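PDB 3PNZ: phosphotriesterase family protein from Listeria monocytogenes serotype 4b str. H7858, which probably hydrolyses phosphorylated sugar lactones at a two-zinc centre held in an amidohydrolase-fold barrel. Local coordinates for residues T19-I25 with T62-T67; H24-P29 with L40-D44; K47-D51 with Y279-G283. All coordinates share one frame; numbering follows the deposited sequence.

In the fold
Contact 1 runs along the wall of the eight-stranded TIM barrel to its C-terminal mouth; contacts 2 and 3 lie beyond it. Contact 1 pairs the first two strands of the barrel, 19-23 and 62-65, and its centre is about 6 Å from that of the chain. Both segments of contact 2 and the first of contact 3 follow strand 19-23 and precede strand 62-65, in the long excursion that passes through helix 45-57. The second segment of contact 3 arrives only after the eighth strand. Centres of contacts 1 and 2 are about 13 Å apart, those of 1 and 3 about 15 Å, those of 2 and 3 about 11 Å. Contacts 1 and 2 share His-24 and Ile-25, so the metal site leads directly into the outer loops.

Contact 1: T19-I25 with T62-T67; sequences TYSHEHI and TIVDAT. With ZN (zinc ion), chain I.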
ATOM      1  N   THR A  19      -6.190   4.571 -10.552  1.00 17.95           N
ATOM      2  CA  THR A  19      -5.414   4.525  -9.315  1.00 18.55           C
ATOM      3  C   THR A  19      -4.432   3.357  -9.270  1.00 19.70           C
ATOM      4  O   THR A  19      -4.798   2.227  -9.607  1.00 19.01           O
ATOM      5  CB  THR A  19      -6.346   4.365  -8.078  1.00 20.42           C
ATOM      6  OG1 THR A  19      -7.239   5.487  -7.985  1.00 20.05           O
ATOM      7  CG2 THR A  19      -5.534   4.269  -6.784  1.00 20.77           C
ATOM      8  N   TYR A  20      -3.202   3.638  -8.851  1.00 21.18           N
ATOM      9  CA  TYR A  20      -2.257   2.591  -8.442  1.00 18.99           C
ATOM     10  C   TYR A  20      -2.413   2.398  -6.944  1.00 17.03           C
ATOM     11  O   TYR A  20      -2.232   3.341  -6.179  1.00 18.72           O
ATOM     12  CB  TYR A  20      -0.807   3.012  -8.719  1.00 17.45           C
ATOM     13  CG  TYR A  20      -0.332   2.951 -10.161  1.00 17.13           C
ATOM     14  CD1 TYR A  20      -1.100   2.374 -11.164  1.00 17.31           C
ATOM     15  CD2 TYR A  20       0.907   3.469 -10.506  1.00 20.47           C
ATOM     16  CE1 TYR A  20      -0.646   2.329 -12.485  1.00 17.49           C
ATOM     17  CE2 TYR A  20       1.372   3.426 -11.815  1.00 19.08           C
ATOM     18  CZ  TYR A  20       0.599   2.855 -12.799  1.00 19.10           C
ATOM     19  OH  TYR A  20       1.076   2.825 -14.100  1.00 21.00           O
ATOM     20  N   SER A  21      -2.706   1.174  -6.521  1.00 17.84           N
ATOM     21  CA  SER A  21      -3.124   0.912  -5.142  1.00 19.42           C
ATOM     22  C   SER A  21      -2.032   0.650  -4.093  1.00 19.10           C
ATOM     23  O   SER A  21      -2.347   0.529  -2.916  1.00 19.01           O
ATOM     24  CB  SER A  21      -4.137  -0.236  -5.114  1.00 20.21           C
ATOM     25  OG  SER A  21      -5.353   0.146  -5.731  1.00 21.77           O
ATOM     26  N   HIS A  22      -0.769   0.555  -4.502  1.00 19.09           N
ATOM     27  CA  HIS A  22       0.323   0.338  -3.551  1.00 19.40           C
ATOM     28  C   HIS A  22       1.655   0.746  -4.169  1.00 20.49           C
ATOM     29  O   HIS A  22       2.227   0.003  -4.964  1.00 19.50           O
ATOM     30  CB  HIS A  22       0.400  -1.131  -3.105  1.00 19.13           C
ATOM     31  CG  HIS A  22       1.463  -1.397  -2.081  1.00 18.88           C
ATOM     32  ND1 HIS A  22       1.173  -1.823  -0.803  1.00 23.48           N
ATOM     33  CD2 HIS A  22       2.812  -1.280  -2.138  1.00 21.77           C
ATOM     34  CE1 HIS A  22       2.295  -1.967  -0.121  1.00 23.94           C
ATOM     35  NE2 HIS A  22       3.303  -1.643  -0.907  1.00 20.43           N
ATOM     36  N   GLU A  23       2.140   1.934  -3.815  1.00 18.37           N
ATOM     37  CA  GLU A  23       3.409   2.415  -4.349  1.00 18.21           C
ATOM     38  C   GLU A  23       4.268   3.073  -3.284  1.00 18.87           C
ATOM     39  O   GLU A  23       3.832   3.271  -2.153  1.00 20.73           O
ATOM     40  CB  GLU A  23       3.181   3.424  -5.484  1.00 19.55           C
ATOM     41  CG  GLU A  23       2.387   2.884  -6.669  1.00 19.66           C
ATOM     42  CD  GLU A  23       3.135   1.799  -7.438  1.00 22.34           C
ATOM     43  OE1 GLU A  23       4.379   1.728  -7.318  1.00 22.05           O
ATOM     44  OE2 GLU A  23       2.476   1.036  -8.178  1.00 20.82           O
ATOM     45  N   HIS A  24       5.499   3.403  -3.666  1.00 18.89           N
ATOM     46  CA  HIS A  24       6.367   4.275  -2.866  1.00 20.16           C
ATOM     47  C   HIS A  24       6.896   5.357  -3.782  1.00 19.25           C
ATOM     48  O   HIS A  24       7.067   5.127  -4.970  1.00 21.56           O
ATOM     49  CB  HIS A  24       7.502   3.479  -2.225  1.00 20.26           C
ATOM     50  CG  HIS A  24       7.005   2.370  -1.357  1.00 20.63           C
ATOM     51  ND1 HIS A  24       6.647   2.562  -0.042  1.00 19.19           N
ATOM     52  CD2 HIS A  24       6.728   1.076  -1.639  1.00 20.47           C
ATOM     53  CE1 HIS A  24       6.203   1.426   0.463  1.00 24.23           C
ATOM     54  NE2 HIS A  24       6.237   0.510  -0.489  1.00 21.76           N
ATOM     55  N   ILE A  25       7.117   6.554  -3.242  1.00 20.58           N
ATOM     56  CA  ILE A  25       7.431   7.699  -4.092  1.00 20.42           C
ATOM     57  C   ILE A  25       8.734   8.379  -3.681  1.00 22.12           C
ATOM     58  O   ILE A  25       9.678   8.475  -4.472  1.00 23.56           O
ATOM     59  CB  ILE A  25       6.278   8.722  -4.081  1.00 22.17           C
ATOM     60  CG1 ILE A  25       4.976   8.041  -4.492  1.00 21.77           C
ATOM     61  CG2 ILE A  25       6.590   9.878  -5.032  1.00 21.67           C
ATOM     62  CD1 ILE A  25       3.734   8.919  -4.294  1.00 21.85           C
ATOM     63  N   THR A  62      -4.509   8.960  -9.327  1.00 20.63           N
ATOM     64  CA  THR A  62      -4.215   8.777  -7.916  1.00 18.11           C
ATOM     65  C   THR A  62      -3.160   7.701  -7.680  1.00 17.78           C
ATOM     66  O   THR A  62      -3.164   6.670  -8.340  1.00 19.57           O
ATOM     67  CB  THR A  62      -5.485   8.365  -7.152  1.00 20.86           C
ATOM     68  OG1 THR A  62      -6.479   9.388  -7.305  1.00 20.93           O
ATOM     69  CG2 THR A  62      -5.191   8.142  -5.663  1.00 20.46           C
ATOM     70  N   ILE A  63      -2.276   7.962  -6.730  1.00 18.72           N
ATOM     71  CA  ILE A  63      -1.355   6.947  -6.230  1.00 17.85           C
ATOM     72  C   ILE A  63      -1.544   6.762  -4.738  1.00 19.55           C
ATOM     73  O   ILE A  63      -1.524   7.729  -3.969  1.00 19.37           O
ATOM     74  CB  ILE A  63       0.117   7.320  -6.511  1.00 19.50           C
ATOM     75  CG1 ILE A  63       0.379   7.356  -8.017  1.00 19.38           C
ATOM     76  CG2 ILE A  63       1.064   6.339  -5.804  1.00 22.64           C
ATOM     77  CD1 ILE A  63       1.746   7.913  -8.371  1.00 21.17           C
ATOM     78  N   VAL A  64      -1.750   5.515  -4.328  1.00 18.08           N
ATOM     79  CA  VAL A  64      -1.773   5.180  -2.915  1.00 18.22           C
ATOM     80  C   VAL A  64      -0.337   4.907  -2.483  1.00 20.35           C
ATOM     81  O   VAL A  64       0.287   3.944  -2.930  1.00 21.43           O
ATOM     82  CB  VAL A  64      -2.662   3.952  -2.623  1.00 18.43           C
ATOM     83  CG1 VAL A  64      -2.669   3.649  -1.131  1.00 18.32           C
ATOM     84  CG2 VAL A  64      -4.086   4.211  -3.110  1.00 20.86           C
ATOM     85  N   ASP A  65       0.182   5.780  -1.628  1.00 18.13           N
ATOM     86  CA  ASP A  65       1.563   5.710  -1.167  1.00 20.54           C
ATOM     87  C   ASP A  65       1.611   4.921   0.127  1.00 19.50           C
ATOM     88  O   ASP A  65       1.153   5.388   1.162  1.00 19.24           O
ATOM     89  CB  ASP A  65       2.087   7.125  -0.937  1.00 19.65           C
ATOM     90  CG  ASP A  65       3.534   7.151  -0.480  1.00 24.10           C
ATOM     91  OD1 ASP A  65       4.054   6.103  -0.030  1.00 23.14           O
ATOM     92  OD2 ASP A  65       4.152   8.229  -0.569  1.00 24.38           O
ATOM     93  N   ALA A  66       2.178   3.719   0.071  1.00 18.92           N
ATOM     94  CA  ALA A  66       2.101   2.797   1.191  1.00 20.87           C
ATOM     95  C   ALA A  66       3.243   2.963   2.195  1.00 19.26           C
ATOM     96  O   ALA A  66       3.406   2.140   3.094  1.00 20.31           O
ATOM     97  CB  ALA A  66       2.046   1.353   0.673  1.00 19.16           C
ATOM     98  N   THR A  67       4.010   4.040   2.058  1.00 17.16           N
ATOM     99  CA  THR A  67       5.150   4.281   2.940  1.00 18.46           C
ATOM    100  C   THR A  67       4.682   4.551   4.365  1.00 22.76           C
ATOM    101  O   THR A  67       3.986   5.544   4.624  1.00 20.94           O
ATOM    102  CB  THR A  67       5.999   5.475   2.448  1.00 19.46           C
ATOM    103  OG1 THR A  67       6.317   5.301   1.058  1.00 22.60           O
ATOM    104  CG2 THR A  67       7.279   5.606   3.267  1.00 20.12           C
TER
HETATM  105 ZN    ZN I 333       5.354  -1.395  -0.405  0.63 26.47          ZN
HETATM  106  O   HOH W   1       6.796   7.614  -0.572  1.00 24.01           O
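The first two parallel strands of the TIM barrel meet here, and the His-X-His motif of the amidohydrolase fold, His-22 and His-24, rests on Ala-66 and Thr-67 at their C-terminal ends. The strand ladder runs through Tyr-20 N to Thr-62 O, Val-64 N to Tyr-20 O at 2.9 Å and nearly linear (175° at the hydrogen), Glu-23 N to Val-64 O, and Ala-66 N to Glu-23 O at 2.8 Å. The register slips by one residue between Tyr-20 and Glu-23, a beta bulge that sits where the chain turns its corner at Ser-21 and His-22.

His-22 holds CG anti to its backbone N (chi1 -177°), which carries the ring over Ala-66: CB of Ala-66 lies 3.5 Å from the ring centroid, a CH-pi contact over the face. Both imidazoles bind the same zinc ion through NE2, that of His-22 at 2.1 Å, and carboxylated Lys-154 and Asp-272 belong to the same metal site. With NE2 on the metal, ND1 of His-24 donates to Thr-67 OG1 at 3.0 Å, close to the ring plane, which fixes the rotation of this ring.

Away from the zinc, Ile-63 CG2 packs 3.6 Å from Glu-23 CB, while the carboxylate of Glu-23 turns off to Ser-270 and Thr-273. Thr-67, the second-shell partner of His-24, is held in turn by Asp-65, whose OD1 closes an Asx turn by accepting Thr-67 N, and with its syn lone pair takes the Thr-67 OG1 hydroxyl at 2.6 Å. A water accepts from Ile-25 N and donates to both Asp-65 OD2, at 2.7 Å, and Thr-67 OG1.

Contact 2: H24-P29 with L40-D44; sequences HIVCVP and LLLDD. With ZN (zinc ion), chain I.
Leu-42 is the apolar centre, reaching into the bend of 24-29 with its CB and its CD1 branch. CD1 lies 4.1 Å from Cys-27 SG and also reaches CB of His-24, while CB of Leu-42 stands 3.6 Å from Ile-25 O, so the leucine is covered by backbone as well as by side chains. The sulfur is brought to it by the Cys-27 torsion (chi1 52°), which sets SG between the backbone N and the carbonyl carbon. Tyr-279 also touches the side chain of Leu-42.

A second apolar patch forms farther along, where one methyl, CD2 of Leu-41, serves two partners: Pro-29 CD at 3.8 Å and Val-28 CG1 at 4.0 Å. The proline stands right before helix 30-33, and its CD also approaches Leu-40 O at 3.5 Å. The other methyl of Val-28, CG2, lies against Asp-43 CB.

Both segments belong to the long loop that follows the first strand of the TIM barrel. One leaves that strand directly after the zinc ligand His-24, and the other returns to helix 45-57, so the pair closes the loop at its base in a single antiparallel bridge, a hydrogen-bonded pair of Cys-27 with Leu-42. Cys-27 N donates to Leu-42 O at 2.9 Å, with 143° at the hydrogen. The return bond, Leu-42 N to Cys-27 O, is short at 2.8 Å but weak, because its angle is only 127°. Val-26 lays CG1 3.4 Å from the same Leu-42 O.

At the polar edge, Asp-43 OD1 has a long, weak ion pair with Lys-276, whose NZ is also hydrogen-bonded to Leu-41 O, and Asp-44 caps helix 45-57, its OD1 accepting from Lys-47 N.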
ATOM      1  N   HIS A  24       5.499   3.403  -3.666  1.00 18.89           N
ATOM      2  CA  HIS A  24       6.367   4.275  -2.866  1.00 20.16           C
ATOM      3  C   HIS A  24       6.896   5.357  -3.782  1.00 19.25           C
ATOM      4  O   HIS A  24       7.067   5.127  -4.970  1.00 21.56           O
ATOM      5  CB  HIS A  24       7.502   3.479  -2.225  1.00 20.26           C
ATOM      6  CG  HIS A  24       7.005   2.370  -1.357  1.00 20.63           C
ATOM      7  ND1 HIS A  24       6.647   2.562  -0.042  1.00 19.19           N
ATOM      8  CD2 HIS A  24       6.728   1.076  -1.639  1.00 20.47           C
ATOM      9  CE1 HIS A  24       6.203   1.426   0.463  1.00 24.23           C
ATOM     10  NE2 HIS A  24       6.237   0.510  -0.489  1.00 21.76           N
ATOM     11  N   ILE A  25       7.117   6.554  -3.242  1.00 20.58           N
ATOM     12  CA  ILE A  25       7.431   7.699  -4.092  1.00 20.42           C
ATOM     13  C   ILE A  25       8.734   8.379  -3.681  1.00 22.12           C
ATOM     14  O   ILE A  25       9.678   8.475  -4.472  1.00 23.56           O
ATOM     15  CB  ILE A  25       6.278   8.722  -4.081  1.00 22.17           C
ATOM     16  CG1 ILE A  25       4.976   8.041  -4.492  1.00 21.77           C
ATOM     17  CG2 ILE A  25       6.590   9.878  -5.032  1.00 21.67           C
ATOM     18  CD1 ILE A  25       3.734   8.919  -4.294  1.00 21.85           C
ATOM     19  N   VAL A  26       8.786   8.842  -2.441  1.00 23.02           N
ATOM     20  CA  VAL A  26      10.023   9.361  -1.868  1.00 22.66           C
ATOM     21  C   VAL A  26      10.159   8.793  -0.468  1.00 24.35           C
ATOM     22  O   VAL A  26       9.312   9.038   0.397  1.00 25.54           O
ATOM     23  CB  VAL A  26      10.020  10.911  -1.783  1.00 22.17           C
ATOM     24  CG1 VAL A  26      11.373  11.420  -1.282  1.00 23.20           C
ATOM     25  CG2 VAL A  26       9.692  11.518  -3.136  1.00 23.11           C
ATOM     26  N   CYS A  27      11.214   8.020  -0.237  1.00 23.31           N
ATOM     27  CA  CYS A  27      11.383   7.390   1.062  1.00 23.83           C
ATOM     28  C   CYS A  27      12.824   6.977   1.297  1.00 26.37           C
ATOM     29  O   CYS A  27      13.534   6.599   0.363  1.00 25.91           O
ATOM     30  CB  CYS A  27      10.446   6.185   1.212  1.00 23.76           C
ATOM     31  SG  CYS A  27      10.550   4.980  -0.137  1.00 28.55           S
ATOM     32  N   VAL A  28      13.245   7.047   2.553  1.00 23.33           N
ATOM     33  CA  VAL A  28      14.609   6.700   2.939  1.00 24.18           C
ATOM     34  C   VAL A  28      14.560   5.816   4.187  1.00 24.41           C
ATOM     35  O   VAL A  28      14.854   6.264   5.293  1.00 25.41           O
ATOM     36  CB  VAL A  28      15.446   7.969   3.207  1.00 26.06           C
ATOM     37  CG1 VAL A  28      16.930   7.612   3.405  1.00 26.51           C
ATOM     38  CG2 VAL A  28      15.282   8.956   2.069  1.00 27.04           C
ATOM     39  N   PRO A  29      14.158   4.546   4.011  1.00 21.55           N
ATOM     40  CA  PRO A  29      13.982   3.588   5.109  1.00 21.98           C
ATOM     41  C   PRO A  29      15.232   3.501   5.981  1.00 26.68           C
ATOM     42  O   PRO A  29      16.305   3.223   5.454  1.00 25.55           O
ATOM     43  CB  PRO A  29      13.781   2.249   4.385  1.00 26.17           C
ATOM     44  CG  PRO A  29      13.376   2.586   3.008  1.00 29.55           C
ATOM     45  CD  PRO A  29      13.858   3.971   2.689  1.00 22.87           C
ATOM     46  N   LEU A  40      17.308   0.907  -2.352  1.00 23.34           N
ATOM     47  CA  LEU A  40      16.015   0.966  -1.664  1.00 22.42           C
ATOM     48  C   LEU A  40      15.736   2.341  -1.074  1.00 23.79           C
ATOM     49  O   LEU A  40      14.792   2.514  -0.306  1.00 25.55           O
ATOM     50  CB  LEU A  40      15.946  -0.094  -0.570  1.00 22.92           C
ATOM     51  CG  LEU A  40      15.739  -1.521  -1.094  1.00 24.23           C
ATOM     52  CD1 LEU A  40      16.124  -2.533  -0.028  1.00 29.68           C
ATOM     53  CD2 LEU A  40      14.285  -1.719  -1.544  1.00 22.71           C
ATOM     54  N   LEU A  41      16.559   3.318  -1.433  1.00 22.97           N
ATOM     55  CA  LEU A  41      16.314   4.691  -1.017  1.00 22.71           C
ATOM     56  C   LEU A  41      15.827   5.519  -2.202  1.00 25.02           C
ATOM     57  O   LEU A  41      16.577   5.778  -3.146  1.00 25.76           O
ATOM     58  CB  LEU A  41      17.579   5.308  -0.417  1.00 23.58           C
ATOM     59  CG  LEU A  41      18.366   4.452   0.574  1.00 25.37           C
ATOM     60  CD1 LEU A  41      19.591   5.223   1.079  1.00 25.52           C
ATOM     61  CD2 LEU A  41      17.506   3.984   1.733  1.00 23.27           C
ATOM     62  N   LEU A  42      14.559   5.923  -2.171  1.00 23.47           N
ATOM     63  CA  LEU A  42      14.036   6.813  -3.194  1.00 21.69           C
ATOM     64  C   LEU A  42      14.236   8.235  -2.684  1.00 27.87           C
ATOM     65  O   LEU A  42      13.337   8.827  -2.094  1.00 26.59           O
ATOM     66  CB  LEU A  42      12.556   6.531  -3.458  1.00 23.52           C
ATOM     67  CG  LEU A  42      12.264   5.150  -4.057  1.00 24.14           C
ATOM     68  CD1 LEU A  42      10.760   4.918  -4.233  1.00 22.64           C
ATOM     69  CD2 LEU A  42      12.987   4.995  -5.385  1.00 23.90           C
ATOM     70  N   ASP A  43      15.429   8.772  -2.910  1.00 25.47           N
ATOM     71  CA  ASP A  43      15.881   9.942  -2.169  1.00 26.37           C
ATOM     72  C   ASP A  43      16.092  11.187  -3.023  1.00 27.09           C
ATOM     73  O   ASP A  43      16.837  12.084  -2.627  1.00 29.29           O
ATOM     74  CB  ASP A  43      17.167   9.596  -1.415  1.00 26.26           C
ATOM     75  CG  ASP A  43      18.267   9.098  -2.338  1.00 30.12           C
ATOM     76  OD1 ASP A  43      18.055   9.056  -3.572  1.00 28.99           O
ATOM     77  OD2 ASP A  43      19.354   8.759  -1.826  1.00 36.38           O
ATOM     78  N   ASP A  44      15.435  11.245  -4.178  1.00 25.80           N
ATOM     79  CA  ASP A  44      15.516  12.420  -5.049  1.00 27.79           C
ATOM     80  C   ASP A  44      14.133  12.868  -5.516  1.00 27.30           C
ATOM     81  O   ASP A  44      13.560  12.292  -6.440  1.00 26.42           O
ATOM     82  CB  ASP A  44      16.413  12.142  -6.259  1.00 25.75           C
ATOM     83  CG  ASP A  44      16.723  13.396  -7.065  1.00 33.44           C
ATOM     84  OD1 ASP A  44      15.801  14.198  -7.339  1.00 31.91           O
ATOM     85  OD2 ASP A  44      17.904  13.578  -7.425  1.00 34.61           O
TER
HETATM   86 ZN    ZN I 333       5.354  -1.395  -0.405  0.63 26.47          ZN

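Contact 3: K47-D51 with Y279-G283; sequences KSQLD and YKHYG
Hydrogen bonds from Asp-51 to the turn at 280-281 are the main polar link. Across the contact each carboxylate oxygen accepts one backbone N-H through its syn lone pair: OD1 takes Lys-280 N at 3.0 Å, and OD2 takes His-281 N at 2.9 Å with 153° at the hydrogen. OD1 also accepts from Leu-288 N. Gripped through both oxygens, the carboxylate is fixed in its rotation; because the amides open the weakly bonded helix 280-283, their dipoles would probably stabilise its negative charge. OD2 also lies 3.1 Å from His-281 CD2, at the edge of the imidazole and in its plane.

The hydroxyls add bonds of their own. Tyr-282 OH donates to Ser-48 OG at 2.7 Å, Ser-48 OG is hydrogen-bonded to Ile-25 O, and Asp-44 N donates to the tyrosine oxygen.

Two CH-pi contacts add to these bonds. Lys-47 CB sits over the centre of the Tyr-282 ring, 3.8 Å from the centroid and 9° off the normal. Leu-50 CB covers the His-281 ring 3.6 Å from its centroid, displaced toward the rim; CG of Lys-280 covers the opposite face, and NE2 of the imidazole bonds to Asp-54.

One water extends the contact at the solvent edge: the fully extended chain of Lys-47 takes NZ to 2.9 Å from it, and the water donates to Tyr-282 O at 2.8 Å.

Tyr-279 OH is hydrogen-bonded to the backbone O of the zinc ligand His-24. The arrangement joins helix 45-57, which follows the first barrel strand, to the short helix after the eighth, two strands that are neighbours in a closed TIM barrel, above the catalytic mouth of an amidohydrolase-type fold.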
ATOM      1  N   LYS A  47      13.530  13.414  -9.313  1.00 25.97           N
ATOM      2  CA  LYS A  47      13.522  12.169 -10.084  1.00 26.07           C
ATOM      3  C   LYS A  47      12.217  11.391  -9.870  1.00 24.03           C
ATOM      4  O   LYS A  47      11.599  10.932 -10.834  1.00 21.76           O
ATOM      5  CB  LYS A  47      14.750  11.303  -9.772  1.00 27.76           C
ATOM      6  CG  LYS A  47      16.055  11.890 -10.309  1.00 25.78           C
ATOM      7  CD  LYS A  47      17.259  11.005 -10.009  1.00 31.30           C
ATOM      8  CE  LYS A  47      18.531  11.623 -10.572  1.00 33.26           C
ATOM      9  NZ  LYS A  47      19.730  10.811 -10.257  1.00 40.11           N
ATOM     10  N   SER A  48      11.792  11.263  -8.616  1.00 24.93           N
ATOM     11  CA  SER A  48      10.514  10.618  -8.333  1.00 21.96           C
ATOM     12  C   SER A  48       9.404  11.341  -9.069  1.00 23.72           C
ATOM     13  O   SER A  48       8.523  10.716  -9.660  1.00 21.69           O
ATOM     14  CB  SER A  48      10.227  10.583  -6.834  1.00 22.70           C
ATOM     15  OG  SER A  48      11.230   9.870  -6.136  1.00 23.62           O
ATOM     16  N   GLN A  49       9.464  12.670  -9.058  1.00 23.34           N
ATOM     17  CA  GLN A  49       8.432  13.470  -9.705  1.00 24.47           C
ATOM     18  C   GLN A  49       8.314  13.190 -11.204  1.00 21.17           C
ATOM     19  O   GLN A  49       7.215  13.178 -11.761  1.00 24.55           O
ATOM     20  CB  GLN A  49       8.663  14.963  -9.448  1.00 23.86           C
ATOM     21  CG  GLN A  49       7.662  15.843 -10.163  1.00 22.99           C
ATOM     22  CD  GLN A  49       7.703  17.280  -9.680  1.00 28.43           C
ATOM     23  OE1 GLN A  49       8.116  17.557  -8.550  1.00 27.69           O
ATOM     24  NE2 GLN A  49       7.272  18.201 -10.533  1.00 28.82           N
ATOM     25  N   LEU A  50       9.440  12.958 -11.868  1.00 21.14           N
ATOM     26  CA  LEU A  50       9.400  12.670 -13.295  1.00 23.68           C
ATOM     27  C   LEU A  50       8.599  11.397 -13.595  1.00 22.87           C
ATOM     28  O   LEU A  50       7.855  11.350 -14.576  1.00 23.98           O
ATOM     29  CB  LEU A  50      10.811  12.592 -13.873  1.00 25.86           C
ATOM     30  CG  LEU A  50      11.542  13.937 -13.915  1.00 29.04           C
ATOM     31  CD1 LEU A  50      13.032  13.755 -14.196  1.00 28.82           C
ATOM     32  CD2 LEU A  50      10.904  14.845 -14.948  1.00 31.81           C
ATOM     33  N   ASP A  51       8.734  10.373 -12.751  1.00 24.52           N
ATOM     34  CA  ASP A  51       7.919   9.167 -12.918  1.00 23.35           C
ATOM     35  C   ASP A  51       6.433   9.439 -12.649  1.00 21.20           C
ATOM     36  O   ASP A  51       5.562   8.995 -13.395  1.00 22.82           O
ATOM     37  CB  ASP A  51       8.411   8.029 -12.020  1.00 22.05           C
ATOM     38  CG  ASP A  51       9.538   7.219 -12.661  1.00 25.02           C
ATOM     39  OD1 ASP A  51       9.301   6.045 -13.045  1.00 23.65           O
ATOM     40  OD2 ASP A  51      10.660   7.758 -12.776  1.00 24.00           O
ATOM     41  N   TYR A 279      12.418   2.688 -10.866  1.00 21.50           N
ATOM     42  CA  TYR A 279      11.994   3.976 -11.401  1.00 23.19           C
ATOM     43  C   TYR A 279      12.674   4.258 -12.734  1.00 25.83           C
ATOM     44  O   TYR A 279      13.874   4.022 -12.896  1.00 24.29           O
ATOM     45  CB  TYR A 279      12.307   5.092 -10.404  1.00 22.37           C
ATOM     46  CG  TYR A 279      11.149   5.436  -9.495  1.00 22.01           C
ATOM     47  CD1 TYR A 279      10.756   4.578  -8.466  1.00 21.68           C
ATOM     48  CD2 TYR A 279      10.452   6.624  -9.661  1.00 22.41           C
ATOM     49  CE1 TYR A 279       9.684   4.896  -7.632  1.00 21.53           C
ATOM     50  CE2 TYR A 279       9.389   6.950  -8.843  1.00 21.51           C
ATOM     51  CZ  TYR A 279       9.011   6.095  -7.830  1.00 23.37           C
ATOM     52  OH  TYR A 279       7.943   6.450  -7.036  1.00 22.96           O
ATOM     53  N   LYS A 280      11.896   4.756 -13.687  1.00 21.17           N
ATOM     54  CA  LYS A 280      12.419   5.119 -14.988  1.00 24.17           C
ATOM     55  C   LYS A 280      13.477   6.210 -14.841  1.00 25.12           C
ATOM     56  O   LYS A 280      14.555   6.143 -15.442  1.00 24.97           O
ATOM     57  CB  LYS A 280      11.281   5.596 -15.890  1.00 24.26           C
ATOM     58  CG  LYS A 280      11.701   5.934 -17.310  1.00 24.55           C
ATOM     59  CD  LYS A 280      10.509   6.362 -18.151  1.00 27.43           C
ATOM     60  CE  LYS A 280      10.915   6.637 -19.594  1.00 31.12           C
ATOM     61  NZ  LYS A 280       9.761   7.143 -20.399  1.00 29.95           N
ATOM     62  N   HIS A 281      13.184   7.206 -14.013  1.00 25.25           N
ATOM     63  CA  HIS A 281      14.040   8.391 -13.957  1.00 23.72           C
ATOM     64  C   HIS A 281      15.107   8.368 -12.866  1.00 24.96           C
ATOM     65  O   HIS A 281      15.812   9.355 -12.656  1.00 26.40           O
ATOM     66  CB  HIS A 281      13.180   9.660 -13.912  1.00 22.93           C
ATOM     67  CG  HIS A 281      12.299   9.805 -15.110  1.00 26.28           C
ATOM     68  ND1 HIS A 281      12.744  10.352 -16.295  1.00 28.75           N
ATOM     69  CD2 HIS A 281      11.016   9.430 -15.326  1.00 23.02           C
ATOM     70  CE1 HIS A 281      11.766  10.327 -17.183  1.00 29.70           C
ATOM     71  NE2 HIS A 281      10.707   9.772 -16.620  1.00 28.93           N
ATOM     72  N   TYR A 282      15.229   7.243 -12.170  1.00 23.49           N
ATOM     73  CA  TYR A 282      16.414   7.004 -11.359  1.00 21.95           C
ATOM     74  C   TYR A 282      17.300   6.041 -12.148  1.00 25.38           C
ATOM     75  O   TYR A 282      18.261   6.456 -12.783  1.00 28.36           O
ATOM     76  CB  TYR A 282      16.073   6.371 -10.010  1.00 24.45           C
ATOM     77  CG  TYR A 282      15.470   7.244  -8.912  1.00 24.91           C
ATOM     78  CD1 TYR A 282      16.270   7.774  -7.902  1.00 24.75           C
ATOM     79  CD2 TYR A 282      14.092   7.447  -8.825  1.00 25.99           C
ATOM     80  CE1 TYR A 282      15.720   8.527  -6.859  1.00 25.60           C
ATOM     81  CE2 TYR A 282      13.529   8.197  -7.776  1.00 25.09           C
ATOM     82  CZ  TYR A 282      14.356   8.729  -6.802  1.00 26.85           C
ATOM     83  OH  TYR A 282      13.825   9.456  -5.757  1.00 25.63           O
ATOM     84  N   GLY A 283      16.953   4.753 -12.125  1.00 23.91           N
ATOM     85  CA  GLY A 283      17.786   3.724 -12.733  1.00 25.16           C
ATOM     86  C   GLY A 283      17.305   3.114 -14.039  1.00 24.71           C
ATOM     87  O   GLY A 283      17.746   2.025 -14.417  1.00 25.92           O
TER
HETATM   88  O   HOH W   2      19.615   8.893 -12.486  1.00 39.81           O